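Local coordinates for minor capsid protein VP1 (PDB 5US7) that assembles in sixty copies into the T=1 icosahedral capsid of human bocavirus 3, a parvovirus, at residues N249-I254 with N534-L539; M377-T382 with D406-T411; T292-G297 with N402-R407. All blocks are in the same frame, centred on the assembly; numbering follows the deposited sequence.

Interaction 1 (N249-I254 with N534-L539)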
loop_
_atom_site.group_PDB
_atom_site.type_symbol
_atom_site.label_atom_id
_atom_site.label_comp_id
_atom_site.label_asym_id
_atom_site.label_seq_id
_atom_site.Cartn_x
_atom_site.Cartn_y
_atom_site.Cartn_z
ATOM N N ASN A 249 82.000 -2.984 56.203
ATOM C CA ASN A 249 83.270 -2.287 56.102
ATOM C C ASN A 249 82.994 -0.860 56.541
ATOM O O ASN A 249 82.527 -0.036 55.756
ATOM C CB ASN A 249 83.789 -2.355 54.670
ATOM C CG ASN A 249 85.168 -1.788 54.515
ATOM O OD1 ASN A 249 85.982 -1.845 55.428
ATOM N ND2 ASN A 249 85.441 -1.234 53.347
ATOM N N GLU A 250 83.333 -0.563 57.789
ATOM C CA GLU A 250 83.252 0.773 58.355
ATOM C C GLU A 250 84.203 0.805 59.531
ATOM O O GLU A 250 84.547 -0.229 60.103
ATOM C CB GLU A 250 81.851 1.165 58.842
ATOM C CG GLU A 250 80.738 1.259 57.816
ATOM C CD GLU A 250 79.962 -0.036 57.701
ATOM O OE1 GLU A 250 80.329 -0.997 58.402
ATOM O OE2 GLU A 250 78.983 -0.097 56.930
ATOM N N ARG A 251 84.603 2.006 59.898
ATOM C CA ARG A 251 85.481 2.220 61.029
ATOM C C ARG A 251 84.766 3.095 62.044
ATOM O O ARG A 251 84.033 4.014 61.676
ATOM C CB ARG A 251 86.779 2.872 60.586
ATOM C CG ARG A 251 87.707 3.192 61.705
ATOM C CD ARG A 251 88.952 3.848 61.198
ATOM N NE ARG A 251 89.811 4.241 62.303
ATOM C CZ ARG A 251 89.707 5.399 62.937
ATOM N NH1 ARG A 251 88.788 6.273 62.564
ATOM N NH2 ARG A 251 90.525 5.684 63.938
ATOM N N ALA A 252 84.963 2.793 63.317
ATOM C CA ALA A 252 84.469 3.632 64.395
ATOM C C ALA A 252 85.630 4.461 64.920
ATOM O O ALA A 252 86.644 3.909 65.352
ATOM C CB ALA A 252 83.857 2.789 65.506
ATOM N N PHE A 253 85.489 5.781 64.865
ATOM C CA PHE A 253 86.552 6.655 65.336
ATOM C C PHE A 253 86.529 6.849 66.841
ATOM O O PHE A 253 87.528 7.300 67.407
ATOM C CB PHE A 253 86.470 8.003 64.623
ATOM C CG PHE A 253 85.133 8.660 64.719
ATOM C CD1 PHE A 253 84.839 9.520 65.756
ATOM C CD2 PHE A 253 84.170 8.425 63.763
ATOM C CE1 PHE A 253 83.615 10.124 65.837
ATOM C CE2 PHE A 253 82.944 9.029 63.843
ATOM C CZ PHE A 253 82.666 9.878 64.882
ATOM N N ILE A 254 85.426 6.512 67.503
ATOM C CA ILE A 254 85.353 6.560 68.963
ATOM C C ILE A 254 84.665 5.313 69.467
ATOM O O ILE A 254 83.884 4.672 68.751
ATOM C CB ILE A 254 84.591 7.802 69.460
ATOM C CG1 ILE A 254 83.194 7.840 68.846
ATOM C CG2 ILE A 254 85.365 9.061 69.172
ATOM C CD1 ILE A 254 82.318 8.906 69.415
ATOM N N ASN A 534 89.250 1.386 57.059
ATOM C CA ASN A 534 89.038 2.654 56.383
ATOM C C ASN A 534 87.554 2.973 56.288
ATOM O O ASN A 534 86.722 2.267 56.865
ATOM C CB ASN A 534 89.707 2.636 55.008
ATOM C CG ASN A 534 89.225 1.508 54.140
ATOM O OD1 ASN A 534 88.576 0.580 54.615
ATOM N ND2 ASN A 534 89.559 1.563 52.861
ATOM N N ILE A 535 87.227 4.029 55.551
ATOM C CA ILE A 535 85.953 4.735 55.641
ATOM C C ILE A 535 85.807 5.183 57.093
ATOM O O ILE A 535 86.811 5.489 57.741
ATOM C CB ILE A 535 84.787 3.856 55.143
ATOM C CG1 ILE A 535 85.105 3.348 53.743
ATOM C CG2 ILE A 535 83.517 4.652 54.956
ATOM C CD1 ILE A 535 84.095 2.389 53.199
ATOM N N ASN A 536 84.588 5.178 57.626
ATOM C CA ASN A 536 84.214 5.678 58.947
ATOM C C ASN A 536 82.709 5.563 59.087
ATOM O O ASN A 536 81.979 5.485 58.096
ATOM C CB ASN A 536 84.617 7.138 59.205
ATOM C CG ASN A 536 86.023 7.281 59.737
ATOM O OD1 ASN A 536 86.575 6.351 60.319
ATOM N ND2 ASN A 536 86.604 8.457 59.562
ATOM N N LYS A 537 82.254 5.589 60.333
ATOM C CA LYS A 537 80.838 5.659 60.640
ATOM C C LYS A 537 80.685 6.393 61.957
ATOM O O LYS A 537 81.523 6.259 62.850
ATOM C CB LYS A 537 80.200 4.272 60.731
ATOM C CG LYS A 537 80.766 3.402 61.833
ATOM C CD LYS A 537 80.115 2.037 61.862
ATOM C CE LYS A 537 80.758 1.157 62.917
ATOM N NZ LYS A 537 80.187 -0.215 62.943
ATOM N N VAL A 538 79.625 7.178 62.069
ATOM C CA VAL A 538 79.251 7.780 63.338
ATOM C C VAL A 538 78.397 6.777 64.098
ATOM O O VAL A 538 77.371 6.309 63.597
ATOM C CB VAL A 538 78.517 9.112 63.133
ATOM C CG1 VAL A 538 79.488 10.155 62.667
ATOM C CG2 VAL A 538 77.446 8.959 62.088
ATOM N N LEU A 539 78.839 6.419 65.297
ATOM C CA LEU A 539 78.099 5.472 66.114
ATOM C C LEU A 539 76.789 6.085 66.587
ATOM O O LEU A 539 76.714 7.289 66.832
ATOM C CB LEU A 539 78.927 5.030 67.313
ATOM C CG LEU A 539 80.225 4.297 67.000
ATOM C CD1 LEU A 539 80.916 3.923 68.290
ATOM C CD2 LEU A 539 79.959 3.076 66.150
ATOM O OXT LEU A 539 75.780 5.399 66.741
#
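Arg251 and Asn536 carry the polar part of this contact, where the beginning of the long GH loop, just after jelly-roll strand 236-248, meets the extreme C-terminal tail. Arg251 NH1 donates to Asn536 OD1 at 3.2 Å, with an N-H...O angle of 158°. The acceptor lies in the guanidinium plane, whereas the donor stands 21° off the carbonyl plane of the amide. The two side chains run side by side in the same direction, Arg251 extended as far as NE, and OD1 rests along its methylenes before meeting NH1. Between the backbones, Lys537 N gives a weak, bent hydrogen bond to Arg251 O at 2.7 Å. The same carbonyl oxygen receives a C-H...O contact from Asn536 CA.

Around this centre the packing spreads both ways. The Lys537 chain leaves with CG between its backbone N and carbonyl carbon (chi1 62°), which carries CD across Glu250 CB at 3.6 Å. The charged ends do not meet: Glu250 OE1 stays 4.6 Å from Lys537 NZ, which instead makes a weak hydrogen bond to Arg422 O of a neighbouring subunit. At one end Asn249 lies near Asn534 and Ile535 CD1, but its amide is held by Lys532 N and Tyr119 O. At the other, the edge of the Phe253 ring meets Val538, CE2 to CG1 being 3.8 Å.

The chain terminus closes the contact and also reaches over the subunit boundary, since Leu539 OXT forms a salt bridge with Lys419 of the neighbouring subunit. The Leu539 side chain is directed toward 249-254 from its CB: one methyl, CD1, lies by Ile254 O, and the other, CD2, packs on Ala252 CB at 4.0 Å.

Interaction 2 (M377-T382 with D406-T411)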
loop_
_atom_site.group_PDB
_atom_site.type_symbol
_atom_site.label_atom_id
_atom_site.label_comp_id
_atom_site.label_asym_id
_atom_site.label_seq_id
_atom_site.Cartn_x
_atom_site.Cartn_y
_atom_site.Cartn_z
ATOM N N MET A 377 87.690 1.551 66.664
ATOM C CA MET A 377 87.490 1.617 68.106
ATOM C C MET A 377 86.588 0.503 68.603
ATOM O O MET A 377 86.704 0.084 69.757
ATOM C CB MET A 377 86.945 2.981 68.498
ATOM C CG MET A 377 87.940 4.095 68.268
ATOM S SD MET A 377 89.431 3.914 69.255
ATOM C CE MET A 377 90.600 3.332 68.033
ATOM N N LEU A 378 85.696 0.007 67.759
ATOM C CA LEU A 378 85.220 -1.343 67.975
ATOM C C LEU A 378 86.374 -2.310 67.723
ATOM O O LEU A 378 87.398 -1.955 67.139
ATOM C CB LEU A 378 84.025 -1.663 67.085
ATOM C CG LEU A 378 82.637 -1.238 67.566
ATOM C CD1 LEU A 378 82.465 -1.659 68.998
ATOM C CD2 LEU A 378 82.440 0.242 67.472
ATOM N N ARG A 379 86.195 -3.541 68.178
ATOM C CA ARG A 379 87.262 -4.487 68.482
ATOM C C ARG A 379 88.206 -3.916 69.528
ATOM O O ARG A 379 87.885 -2.921 70.179
ATOM C CB ARG A 379 88.105 -4.798 67.236
ATOM C CG ARG A 379 87.373 -5.305 66.022
ATOM C CD ARG A 379 86.979 -6.743 66.162
ATOM N NE ARG A 379 88.146 -7.604 66.180
ATOM C CZ ARG A 379 88.093 -8.906 66.409
ATOM N NH1 ARG A 379 86.926 -9.483 66.637
ATOM N NH2 ARG A 379 89.201 -9.627 66.410
ATOM N N ASP A 380 89.416 -4.464 69.592
ATOM C CA ASP A 380 90.505 -3.997 70.443
ATOM C C ASP A 380 90.037 -3.539 71.828
ATOM O O ASP A 380 90.552 -2.556 72.363
ATOM C CB ASP A 380 91.263 -2.878 69.737
ATOM C CG ASP A 380 92.576 -2.559 70.411
ATOM O OD1 ASP A 380 93.498 -3.396 70.338
ATOM O OD2 ASP A 380 92.675 -1.488 71.038
ATOM N N GLN A 381 89.075 -4.232 72.427
ATOM C CA GLN A 381 88.410 -3.718 73.615
ATOM C C GLN A 381 89.101 -4.196 74.890
ATOM O O GLN A 381 90.090 -4.923 74.852
ATOM C CB GLN A 381 86.941 -4.119 73.591
ATOM C CG GLN A 381 86.144 -3.420 72.525
ATOM C CD GLN A 381 84.755 -3.972 72.376
ATOM O OE1 GLN A 381 84.501 -5.126 72.698
ATOM N NE2 GLN A 381 83.843 -3.153 71.881
ATOM N N THR A 382 88.601 -3.747 76.038
ATOM C CA THR A 382 89.151 -4.164 77.323
ATOM C C THR A 382 88.123 -3.883 78.413
ATOM O O THR A 382 87.159 -3.149 78.199
ATOM C CB THR A 382 90.479 -3.468 77.608
ATOM O OG1 THR A 382 91.124 -4.129 78.697
ATOM C CG2 THR A 382 90.249 -2.025 77.978
ATOM N N ASP A 406 82.170 -5.404 66.950
ATOM C CA ASP A 406 82.024 -5.712 65.542
ATOM C C ASP A 406 82.867 -6.929 65.213
ATOM O O ASP A 406 83.824 -7.257 65.915
ATOM C CB ASP A 406 82.409 -4.532 64.658
ATOM C CG ASP A 406 83.819 -4.095 64.879
ATOM O OD1 ASP A 406 84.441 -4.610 65.826
ATOM O OD2 ASP A 406 84.306 -3.233 64.119
ATOM N N ARG A 407 82.491 -7.599 64.133
ATOM C CA ARG A 407 83.095 -8.872 63.804
ATOM C C ARG A 407 84.548 -8.678 63.397
ATOM O O ARG A 407 84.986 -7.574 63.076
ATOM C CB ARG A 407 82.309 -9.552 62.695
ATOM C CG ARG A 407 80.848 -9.677 63.022
ATOM C CD ARG A 407 80.118 -10.449 61.963
ATOM N NE ARG A 407 80.508 -11.849 62.002
ATOM C CZ ARG A 407 81.218 -12.457 61.065
ATOM N NH1 ARG A 407 81.617 -11.793 59.993
ATOM N NH2 ARG A 407 81.520 -13.733 61.201
ATOM N N TYR A 408 85.299 -9.768 63.446
ATOM C CA TYR A 408 86.712 -9.735 63.110
ATOM C C TYR A 408 86.916 -9.075 61.751
ATOM O O TYR A 408 86.221 -9.428 60.790
ATOM C CB TYR A 408 87.272 -11.152 63.089
ATOM C CG TYR A 408 88.712 -11.225 62.685
ATOM C CD1 TYR A 408 89.712 -10.936 63.588
ATOM C CD2 TYR A 408 89.074 -11.582 61.401
ATOM C CE1 TYR A 408 91.026 -11.001 63.230
ATOM C CE2 TYR A 408 90.388 -11.648 61.033
ATOM C CZ TYR A 408 91.362 -11.354 61.951
ATOM O OH TYR A 408 92.686 -11.419 61.591
ATOM N N PRO A 409 87.831 -8.113 61.628
ATOM C CA PRO A 409 88.038 -7.466 60.329
ATOM C C PRO A 409 88.539 -8.468 59.307
ATOM O O PRO A 409 89.579 -9.099 59.487
ATOM C CB PRO A 409 89.087 -6.399 60.637
ATOM C CG PRO A 409 89.818 -6.935 61.797
ATOM C CD PRO A 409 88.798 -7.640 62.629
ATOM N N VAL A 410 87.824 -8.564 58.197
ATOM C CA VAL A 410 88.091 -9.592 57.207
ATOM C C VAL A 410 89.325 -9.143 56.446
ATOM O O VAL A 410 89.803 -8.025 56.638
ATOM C CB VAL A 410 86.852 -9.785 56.309
ATOM C CG1 VAL A 410 87.056 -10.809 55.250
ATOM C CG2 VAL A 410 85.680 -10.193 57.150
ATOM N N THR A 411 89.854 -9.998 55.583
ATOM C CA THR A 411 90.930 -9.624 54.690
ATOM C C THR A 411 90.732 -10.414 53.409
ATOM O O THR A 411 89.818 -11.232 53.300
ATOM C CB THR A 411 92.295 -9.873 55.335
ATOM O OG1 THR A 411 93.315 -9.251 54.557
ATOM C CG2 THR A 411 92.589 -11.343 55.407
#
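Within the GH loop, the long insertion of the parvovirus jelly roll, Arg379 drapes over Asp406, Tyr408 and Pro409, joining the turn before strand 381-382 to the loop after strand 404-405. The contact holds by packing along the Arg379 side chain, with no hydrogen bond between the two segments. Bends at chi2 (-76°) and chi3 (-67°) fold the Arg379 chain so that its guanidinium lies with one face over Tyr408 CA and the Pro409 ring. Tyr408 CA sits beneath the rim of that face, and Pro409 CD is 3.6 Å from NE.

The Tyr408 ring stands nearly perpendicular to the guanidinium, at 84°, and meets it edge-on through CD1, 3.2 Å from Arg379 NH2. This is neither a stack nor a cation-pi arrangement. Tyr408 OH is fixed by a hydrogen bond with Ser371 OG.

The Asp406 carboxylate meets the aliphatic part of Arg379 rather than its charged end: OD1 lies 3.0 Å from Arg379 CG but 4.8 Å from NE, and no salt bridge forms, though the proximity may still be electrostatically favourable. Asp406 O lies at the guanidinium edge, near its plane. The following residue, Arg407, ties this loop to the capsid interface through its backbone N, which bonds Asp424 OD2 of a neighbouring subunit. Leu378 CB lies over one face of the Asp406 carboxylate, 3.2 Å from OD1.

Interaction 3 (T292-G297 with N402-R407)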
loop_
_atom_site.group_PDB
_atom_site.type_symbol
_atom_site.label_atom_id
_atom_site.label_comp_id
_atom_site.label_asym_id
_atom_site.label_seq_id
_atom_site.Cartn_x
_atom_site.Cartn_y
_atom_site.Cartn_z
ATOM N N THR A 292 78.888 5.125 80.662
ATOM C CA THR A 292 78.351 4.563 79.438
ATOM C C THR A 292 77.462 3.374 79.765
ATOM O O THR A 292 77.689 2.646 80.734
ATOM C CB THR A 292 79.467 4.145 78.482
ATOM O OG1 THR A 292 78.897 3.746 77.230
ATOM C CG2 THR A 292 80.266 3.001 79.052
ATOM N N SER A 293 76.421 3.206 78.967
ATOM C CA SER A 293 75.523 2.080 79.130
ATOM C C SER A 293 75.965 0.866 78.336
ATOM O O SER A 293 75.252 -0.138 78.327
ATOM C CB SER A 293 74.103 2.475 78.724
ATOM O OG SER A 293 73.573 3.452 79.602
ATOM N N TRP A 294 77.122 0.925 77.682
ATOM C CA TRP A 294 77.512 -0.076 76.705
ATOM C C TRP A 294 78.799 -0.756 77.141
ATOM O O TRP A 294 79.730 -0.102 77.614
ATOM C CB TRP A 294 77.672 0.562 75.338
ATOM C CG TRP A 294 76.456 1.319 74.951
ATOM C CD1 TRP A 294 76.324 2.666 74.881
ATOM C CD2 TRP A 294 75.164 0.779 74.691
ATOM N NE1 TRP A 294 75.047 3.000 74.532
ATOM C CE2 TRP A 294 74.310 1.854 74.416
ATOM C CE3 TRP A 294 74.650 -0.514 74.645
ATOM C CZ2 TRP A 294 72.974 1.677 74.096
ATOM C CZ3 TRP A 294 73.330 -0.687 74.319
ATOM C CH2 TRP A 294 72.504 0.401 74.054
ATOM N N MET A 295 78.847 -2.069 76.960
ATOM C CA MET A 295 79.845 -2.924 77.574
ATOM C C MET A 295 80.795 -3.491 76.530
ATOM O O MET A 295 80.441 -3.648 75.360
ATOM C CB MET A 295 79.162 -4.061 78.343
ATOM C CG MET A 295 80.099 -5.049 78.991
ATOM S SD MET A 295 81.144 -4.325 80.251
ATOM C CE MET A 295 79.976 -4.161 81.581
ATOM N N THR A 296 82.023 -3.761 76.967
ATOM C CA THR A 296 82.998 -4.466 76.152
ATOM C C THR A 296 82.426 -5.780 75.644
ATOM O O THR A 296 81.792 -6.525 76.390
ATOM C CB THR A 296 84.256 -4.735 76.976
ATOM O OG1 THR A 296 84.897 -3.497 77.295
ATOM C CG2 THR A 296 85.215 -5.631 76.235
ATOM N N GLY A 297 82.672 -6.069 74.372
ATOM C CA GLY A 297 82.240 -7.309 73.777
ATOM C C GLY A 297 82.837 -8.496 74.497
ATOM O O GLY A 297 83.742 -8.360 75.317
ATOM N N ASN A 402 73.883 -5.320 76.714
ATOM C CA ASN A 402 74.422 -4.075 76.194
ATOM C C ASN A 402 75.857 -4.211 75.739
ATOM O O ASN A 402 76.595 -3.228 75.723
ATOM C CB ASN A 402 74.330 -2.970 77.237
ATOM C CG ASN A 402 72.928 -2.667 77.613
ATOM O OD1 ASN A 402 72.013 -2.855 76.821
ATOM N ND2 ASN A 402 72.730 -2.247 78.848
ATOM N N GLN A 403 76.295 -5.410 75.391
ATOM C CA GLN A 403 77.602 -5.545 74.783
ATOM C C GLN A 403 77.507 -5.223 73.308
ATOM O O GLN A 403 76.554 -5.612 72.630
ATOM C CB GLN A 403 78.171 -6.939 74.990
ATOM C CG GLN A 403 78.670 -7.172 76.376
ATOM C CD GLN A 403 79.269 -8.529 76.519
ATOM O OE1 GLN A 403 78.922 -9.437 75.779
ATOM N NE2 GLN A 403 80.190 -8.680 77.455
ATOM N N ILE A 404 78.483 -4.470 72.821
ATOM C CA ILE A 404 78.496 -4.008 71.444
ATOM C C ILE A 404 79.912 -4.135 70.914
ATOM O O ILE A 404 80.845 -3.565 71.484
ATOM C CB ILE A 404 77.985 -2.564 71.334
ATOM C CG1 ILE A 404 76.469 -2.556 71.545
ATOM C CG2 ILE A 404 78.425 -1.930 70.039
ATOM C CD1 ILE A 404 75.857 -1.232 71.656
ATOM N N TRP A 405 80.071 -4.890 69.835
ATOM C CA TRP A 405 81.359 -5.097 69.203
ATOM C C TRP A 405 81.104 -5.239 67.715
ATOM O O TRP A 405 79.961 -5.205 67.259
ATOM C CB TRP A 405 82.068 -6.324 69.782
ATOM C CG TRP A 405 81.409 -7.647 69.482
ATOM C CD1 TRP A 405 81.769 -8.538 68.522
ATOM C CD2 TRP A 405 80.267 -8.208 70.135
ATOM N NE1 TRP A 405 80.937 -9.623 68.544
ATOM C CE2 TRP A 405 80.003 -9.442 69.526
ATOM C CE3 TRP A 405 79.447 -7.787 71.178
ATOM C CZ2 TRP A 405 78.955 -10.257 69.925
ATOM C CZ3 TRP A 405 78.411 -8.593 71.569
ATOM C CH2 TRP A 405 78.171 -9.814 70.947
ATOM N N ASP A 406 82.170 -5.404 66.950
ATOM C CA ASP A 406 82.024 -5.712 65.542
ATOM C C ASP A 406 82.867 -6.929 65.213
ATOM O O ASP A 406 83.824 -7.257 65.915
ATOM C CB ASP A 406 82.409 -4.532 64.658
ATOM C CG ASP A 406 83.819 -4.095 64.879
ATOM O OD1 ASP A 406 84.441 -4.610 65.826
ATOM O OD2 ASP A 406 84.306 -3.233 64.119
ATOM N N ARG A 407 82.491 -7.599 64.133
ATOM C CA ARG A 407 83.095 -8.872 63.804
ATOM C C ARG A 407 84.548 -8.678 63.397
ATOM O O ARG A 407 84.986 -7.574 63.076
ATOM C CB ARG A 407 82.309 -9.552 62.695
ATOM C CG ARG A 407 80.848 -9.677 63.022
ATOM C CD ARG A 407 80.118 -10.449 61.963
ATOM N NE ARG A 407 80.508 -11.849 62.002
ATOM C CZ ARG A 407 81.218 -12.457 61.065
ATOM N NH1 ARG A 407 81.617 -11.793 59.993
ATOM N NH2 ARG A 407 81.520 -13.733 61.201
#
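Met295 and Gln403 face each other in a single parallel beta bridge between two parts of the GH loop of the jelly-roll capsid protein. Met295 N donates to Asn402 O at 2.8 Å, with an N-H...O angle of 163°. On the other side of Gln403, Ile404 N gives a weak bond to Met295 O at 3.3 Å, so Met295 spans its partner. C-H...O contacts from Trp294 CA to Asn402 O and from Gln403 CA to Met295 O reinforce the bridge.

Side chains flank it. Ile404 CD1 presses on the six-membered part of the Trp294 indole, 3.3 Å from CE3, while Asn402 O approaches the ring edge near its plane. The Asn402 amide, turned 74° from the indole, brings OD1 to 3.6 Å from CZ3. Next along, Met295 CG packs on Gln403 CG at 3.7 Å. Gln403 has CG anti to the carbonyl carbon (chi1 -75°) and the chain extended beyond it, which takes the amide past Thr296 O. Its NE2 lies 2.9 Å from Thr296 O, but at an angle too poor for a hydrogen bond.

What positions these groups lies further out. Gln403 NE2 is bonded to Trp398 O, and its OE1 weakly to Phe400 N, so both ends of the amide are held by backbone atoms a few residues earlier in the chain. A neighbouring subunit grips the same run: its Asp430 O accepts from Asn402 ND2, and strand 404-405 pairs antiparallel with one of its strands, carrying the sheet over the interface. The Trp405 indole is fixed by NE1 bonding to Asp430 OD2 of its own chain, and its CE3 rests 3.8 Å from Gly297 CA.

How the interactions relate
Following the chain, the GH loop leaves the jelly roll through 249-254, which is met by the C-terminal tail only at the end of the chain: interaction 1 closes the longest loop, with the other two contacts inside it. Next comes 292-297, then 377-382, and the later run 402-411 pairs back with both, so interactions 3 and 2 share Asp406 and Arg407 and overlap in sequence. Interaction 2 touches both of the others, which do not touch each other. Ala252 O is probably hydrogen-bonded to Met377 N, linking it to interaction 1, and Gln381 OE1 and Thr382 O probably bond Gly297 N and Thr296 OG1 of interaction 3. All three contacts also touch a neighbouring subunit, joining loop, tail and interface.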